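Local coordinates for rhamnonate dehydratase (Gibberella zeae PH-1, PDB 3FXG), which probably dehydrates L-rhamnonate to its 2-keto-3-deoxy acid, as a magnesium-dependent member of the enolase superfamily, at residues Arg15-Asp27 with Phe80-Leu92. Sequence-based numbering, arbitrary orientation.
Sequences RSFIIGGVGSGGD and FATGFGGPPACWL
I18 carries CG1 beside its backbone N (chi1 -65°) and extends it to CD1, while C90 turns SG back beside its own backbone N (chi1 -67°), and the two side chains meet where strand 15-19 runs antiparallel to helix 86-92 (174°), the short axes 8.0 Å apart. I18 CD1 presses on P87 CG at 3.4 Å, a tight carbon contact in which the two side chains cross at about a right angle. One turn further along the helix, C90 SG lies 3.9 Å from I18 CG1, and C90 CB packs 3.5 Å from S16 OG, whose hydrogen bonds go to H94 and S400. I18 thus spans P87 and C90, while S16 meets C90 alone. The pairing lies in the N-terminal capping domain of the enolase superfamily, where the antiparallel sheet packs on the helix after strand 78-84. Beyond the strand, the glycine-rich loop returns to T82, whose OG1 donates a hydrogen bond to F67 O while accepting one from G26 N (3.2 Å). G26 CA comes within 3.7 Å of G83 CA, and one water bridges G26 O and F84 N. D27 CB rests 3.6 Å from F84 CB, while the F84 ring meets W301 and packs on F122 of a second subunit.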
loop_
_atom_site.group_PDB
_atom_site.type_symbol
_atom_site.label_atom_id
_atom_site.label_comp_id
_atom_site.label_asym_id
_atom_site.label_seq_id
_atom_site.Cartn_x
_atom_site.Cartn_y
_atom_site.Cartn_z
ATOM N N ARG A 15 -43.447 27.760 0.105
ATOM C CA ARG A 15 -44.499 27.162 0.911
ATOM C C ARG A 15 -44.247 25.661 1.009
ATOM O O ARG A 15 -43.681 25.064 0.097
ATOM C CB ARG A 15 -45.866 27.414 0.261
ATOM C CG ARG A 15 -46.264 28.884 0.137
ATOM C CD ARG A 15 -47.609 29.037 -0.574
ATOM N NE ARG A 15 -47.533 28.740 -2.007
ATOM C CZ ARG A 15 -47.168 29.620 -2.940
ATOM N NH1 ARG A 15 -46.845 30.861 -2.599
ATOM N NH2 ARG A 15 -47.127 29.260 -4.217
ATOM N N SER A 16 -44.649 25.052 2.120
ATOM C CA SER A 16 -44.474 23.615 2.285
ATOM C C SER A 16 -45.766 23.014 2.807
ATOM O O SER A 16 -46.508 23.657 3.555
ATOM C CB SER A 16 -43.318 23.300 3.245
ATOM O OG SER A 16 -43.609 23.707 4.567
ATOM N N PHE A 17 -46.030 21.780 2.399
ATOM C CA PHE A 17 -47.239 21.076 2.796
ATOM C C PHE A 17 -46.930 19.633 3.139
ATOM O O PHE A 17 -46.018 19.030 2.573
ATOM C CB PHE A 17 -48.248 21.070 1.644
ATOM C CG PHE A 17 -48.635 22.432 1.163
ATOM C CD1 PHE A 17 -49.719 23.099 1.723
ATOM C CD2 PHE A 17 -47.909 23.057 0.153
ATOM C CE1 PHE A 17 -50.078 24.370 1.283
ATOM C CE2 PHE A 17 -48.258 24.328 -0.295
ATOM C CZ PHE A 17 -49.345 24.986 0.273
ATOM N N ILE A 18 -47.698 19.083 4.068
ATOM C CA ILE A 18 -47.553 17.686 4.440
ATOM C C ILE A 18 -48.645 16.989 3.638
ATOM O O ILE A 18 -49.764 17.493 3.548
ATOM C CB ILE A 18 -47.812 17.474 5.937
ATOM C CG1 ILE A 18 -46.729 18.192 6.747
ATOM C CG2 ILE A 18 -47.844 15.985 6.254
ATOM C CD1 ILE A 18 -47.043 18.311 8.213
ATOM N N ILE A 19 -48.323 15.855 3.030
ATOM C CA ILE A 19 -49.316 15.136 2.247
ATOM C C ILE A 19 -50.091 14.198 3.163
ATOM O O ILE A 19 -49.537 13.244 3.701
ATOM C CB ILE A 19 -48.644 14.348 1.106
ATOM C CG1 ILE A 19 -47.793 15.305 0.264
ATOM C CG2 ILE A 19 -49.700 13.690 0.228
ATOM C CD1 ILE A 19 -46.992 14.631 -0.825
ATOM N N GLY A 20 -51.375 14.491 3.353
ATOM C CA GLY A 20 -52.204 13.668 4.214
ATOM C C GLY A 20 -52.441 12.276 3.661
ATOM O O GLY A 20 -52.264 12.038 2.468
ATOM N N GLY A 21 -52.836 11.354 4.534
ATOM C CA GLY A 21 -53.096 9.990 4.108
ATOM C C GLY A 21 -51.838 9.237 3.721
ATOM O O GLY A 21 -50.736 9.596 4.140
ATOM N N VAL A 22 -52.003 8.188 2.920
ATOM C CA VAL A 22 -50.878 7.377 2.468
ATOM C C VAL A 22 -50.944 7.169 0.957
ATOM O O VAL A 22 -51.914 7.567 0.308
ATOM C CB VAL A 22 -50.878 5.982 3.151
ATOM C CG1 VAL A 22 -50.906 6.137 4.666
ATOM C CG2 VAL A 22 -52.070 5.165 2.677
ATOM N N GLY A 23 -49.906 6.550 0.405
ATOM C CA GLY A 23 -49.870 6.270 -1.021
ATOM C C GLY A 23 -49.750 7.453 -1.968
ATOM O O GLY A 23 -50.046 7.321 -3.155
ATOM N N SER A 24 -49.325 8.606 -1.466
ATOM C CA SER A 24 -49.169 9.780 -2.321
ATOM C C SER A 24 -48.008 10.639 -1.836
ATOM O O SER A 24 -47.922 10.974 -0.656
ATOM C CB SER A 24 -50.460 10.605 -2.345
ATOM O OG SER A 24 -50.797 11.061 -1.048
ATOM N N GLY A 25 -47.116 10.993 -2.751
ATOM C CA GLY A 25 -45.969 11.799 -2.380
ATOM C C GLY A 25 -44.680 11.010 -2.510
ATOM O O GLY A 25 -44.697 9.830 -2.870
ATOM N N GLY A 26 -43.565 11.661 -2.194
ATOM C CA GLY A 26 -42.262 11.029 -2.307
ATOM C C GLY A 26 -41.911 9.865 -1.394
ATOM O O GLY A 26 -40.955 9.142 -1.677
ATOM N N ASP A 27 -42.651 9.667 -0.306
ATOM C CA ASP A 27 -42.338 8.562 0.603
ATOM C C ASP A 27 -42.851 7.229 0.062
ATOM O O ASP A 27 -44.003 6.853 0.291
ATOM C CB ASP A 27 -42.931 8.816 1.992
ATOM C CG ASP A 27 -42.389 7.855 3.042
ATOM O OD1 ASP A 27 -41.783 6.828 2.657
ATOM O OD2 ASP A 27 -42.577 8.123 4.251
ATOM N N PHE A 80 -42.269 23.278 -8.056
ATOM C CA PHE A 80 -42.500 22.458 -6.879
ATOM C C PHE A 80 -41.904 21.062 -7.004
ATOM O O PHE A 80 -41.513 20.631 -8.089
ATOM C CB PHE A 80 -44.008 22.373 -6.580
ATOM C CG PHE A 80 -44.838 21.889 -7.738
ATOM C CD1 PHE A 80 -44.806 20.555 -8.131
ATOM C CD2 PHE A 80 -45.659 22.772 -8.433
ATOM C CE1 PHE A 80 -45.582 20.104 -9.203
ATOM C CE2 PHE A 80 -46.438 22.331 -9.508
ATOM C CZ PHE A 80 -46.397 20.993 -9.891
ATOM N N ALA A 81 -41.827 20.367 -5.876
ATOM C CA ALA A 81 -41.288 19.014 -5.838
ATOM C C ALA A 81 -41.755 18.334 -4.562
ATOM O O ALA A 81 -42.099 18.999 -3.585
ATOM C CB ALA A 81 -39.767 19.054 -5.887
ATOM N N THR A 82 -41.771 17.006 -4.572
ATOM C CA THR A 82 -42.204 16.248 -3.410
ATOM C C THR A 82 -41.095 15.306 -2.958
ATOM O O THR A 82 -40.158 15.025 -3.709
ATOM C CB THR A 82 -43.480 15.428 -3.731
ATOM O OG1 THR A 82 -43.969 14.805 -2.537
ATOM C CG2 THR A 82 -43.177 14.352 -4.767
ATOM N N GLY A 83 -41.205 14.829 -1.724
ATOM C CA GLY A 83 -40.215 13.917 -1.185
ATOM C C GLY A 83 -40.685 13.391 0.153
ATOM O O GLY A 83 -41.766 13.754 0.617
ATOM N N PHE A 84 -39.895 12.526 0.776
ATOM C CA PHE A 84 -40.272 11.999 2.076
ATOM C C PHE A 84 -39.617 12.912 3.104
ATOM O O PHE A 84 -38.589 13.523 2.823
ATOM C CB PHE A 84 -39.813 10.535 2.220
ATOM C CG PHE A 84 -38.429 10.364 2.789
ATOM C CD1 PHE A 84 -37.328 10.993 2.215
ATOM C CD2 PHE A 84 -38.224 9.537 3.892
ATOM C CE1 PHE A 84 -36.045 10.799 2.729
ATOM C CE2 PHE A 84 -36.944 9.338 4.412
ATOM C CZ PHE A 84 -35.852 9.971 3.828
ATOM N N GLY A 85 -40.221 13.029 4.280
ATOM C CA GLY A 85 -39.670 13.896 5.306
ATOM C C GLY A 85 -40.779 14.427 6.191
ATOM O O GLY A 85 -40.565 14.723 7.362
ATOM N N GLY A 86 -41.964 14.565 5.604
ATOM C CA GLY A 86 -43.131 15.022 6.337
ATOM C C GLY A 86 -42.986 16.264 7.192
ATOM O O GLY A 86 -42.312 17.215 6.806
ATOM N N PRO A 87 -43.618 16.277 8.377
ATOM C CA PRO A 87 -43.580 17.405 9.314
ATOM C C PRO A 87 -42.189 17.938 9.669
ATOM O O PRO A 87 -41.930 19.133 9.543
ATOM C CB PRO A 87 -44.330 16.863 10.531
ATOM C CG PRO A 87 -45.321 15.933 9.919
ATOM C CD PRO A 87 -44.481 15.202 8.893
ATOM N N PRO A 88 -41.274 17.064 10.120
ATOM C CA PRO A 88 -39.942 17.579 10.462
ATOM C C PRO A 88 -39.232 18.241 9.281
ATOM O O PRO A 88 -38.465 19.189 9.460
ATOM C CB PRO A 88 -39.215 16.341 10.991
ATOM C CG PRO A 88 -39.888 15.206 10.272
ATOM C CD PRO A 88 -41.345 15.605 10.316
ATOM N N ALA A 89 -39.500 17.750 8.076
ATOM C CA ALA A 89 -38.896 18.311 6.875
ATOM C C ALA A 89 -39.430 19.725 6.664
ATOM O O ALA A 89 -38.663 20.655 6.407
ATOM C CB ALA A 89 -39.218 17.440 5.664
ATOM N N CYS A 90 -40.747 19.882 6.782
ATOM C CA CYS A 90 -41.375 21.188 6.599
ATOM C C CYS A 90 -40.898 22.190 7.637
ATOM O O CYS A 90 -40.738 23.372 7.339
ATOM C CB CYS A 90 -42.900 21.071 6.677
ATOM S SG CYS A 90 -43.640 20.147 5.315
ATOM N N TRP A 91 -40.676 21.715 8.858
ATOM C CA TRP A 91 -40.213 22.586 9.934
ATOM C C TRP A 91 -38.859 23.177 9.554
ATOM O O TRP A 91 -38.628 24.376 9.711
ATOM C CB TRP A 91 -40.078 21.792 11.233
ATOM C CG TRP A 91 -39.915 22.643 12.454
ATOM C CD1 TRP A 91 -40.907 23.093 13.282
ATOM C CD2 TRP A 91 -38.684 23.144 12.992
ATOM N NE1 TRP A 91 -40.369 23.837 14.304
ATOM C CE2 TRP A 91 -39.008 23.885 14.152
ATOM C CE3 TRP A 91 -37.338 23.037 12.607
ATOM C CZ2 TRP A 91 -38.033 24.520 14.935
ATOM C CZ3 TRP A 91 -36.366 23.669 13.386
ATOM C CH2 TRP A 91 -36.722 24.401 14.539
ATOM N N LEU A 92 -37.967 22.330 9.048
ATOM C CA LEU A 92 -36.632 22.772 8.651
ATOM C C LEU A 92 -36.666 23.719 7.456
ATOM O O LEU A 92 -35.929 24.706 7.417
ATOM C CB LEU A 92 -35.752 21.560 8.335
ATOM C CG LEU A 92 -35.402 20.674 9.535
ATOM C CD1 LEU A 92 -34.730 19.396 9.055
ATOM C CD2 LEU A 92 -34.486 21.437 10.485
HETATM O O HOH W 1 -38.400 10.520 -1.193
#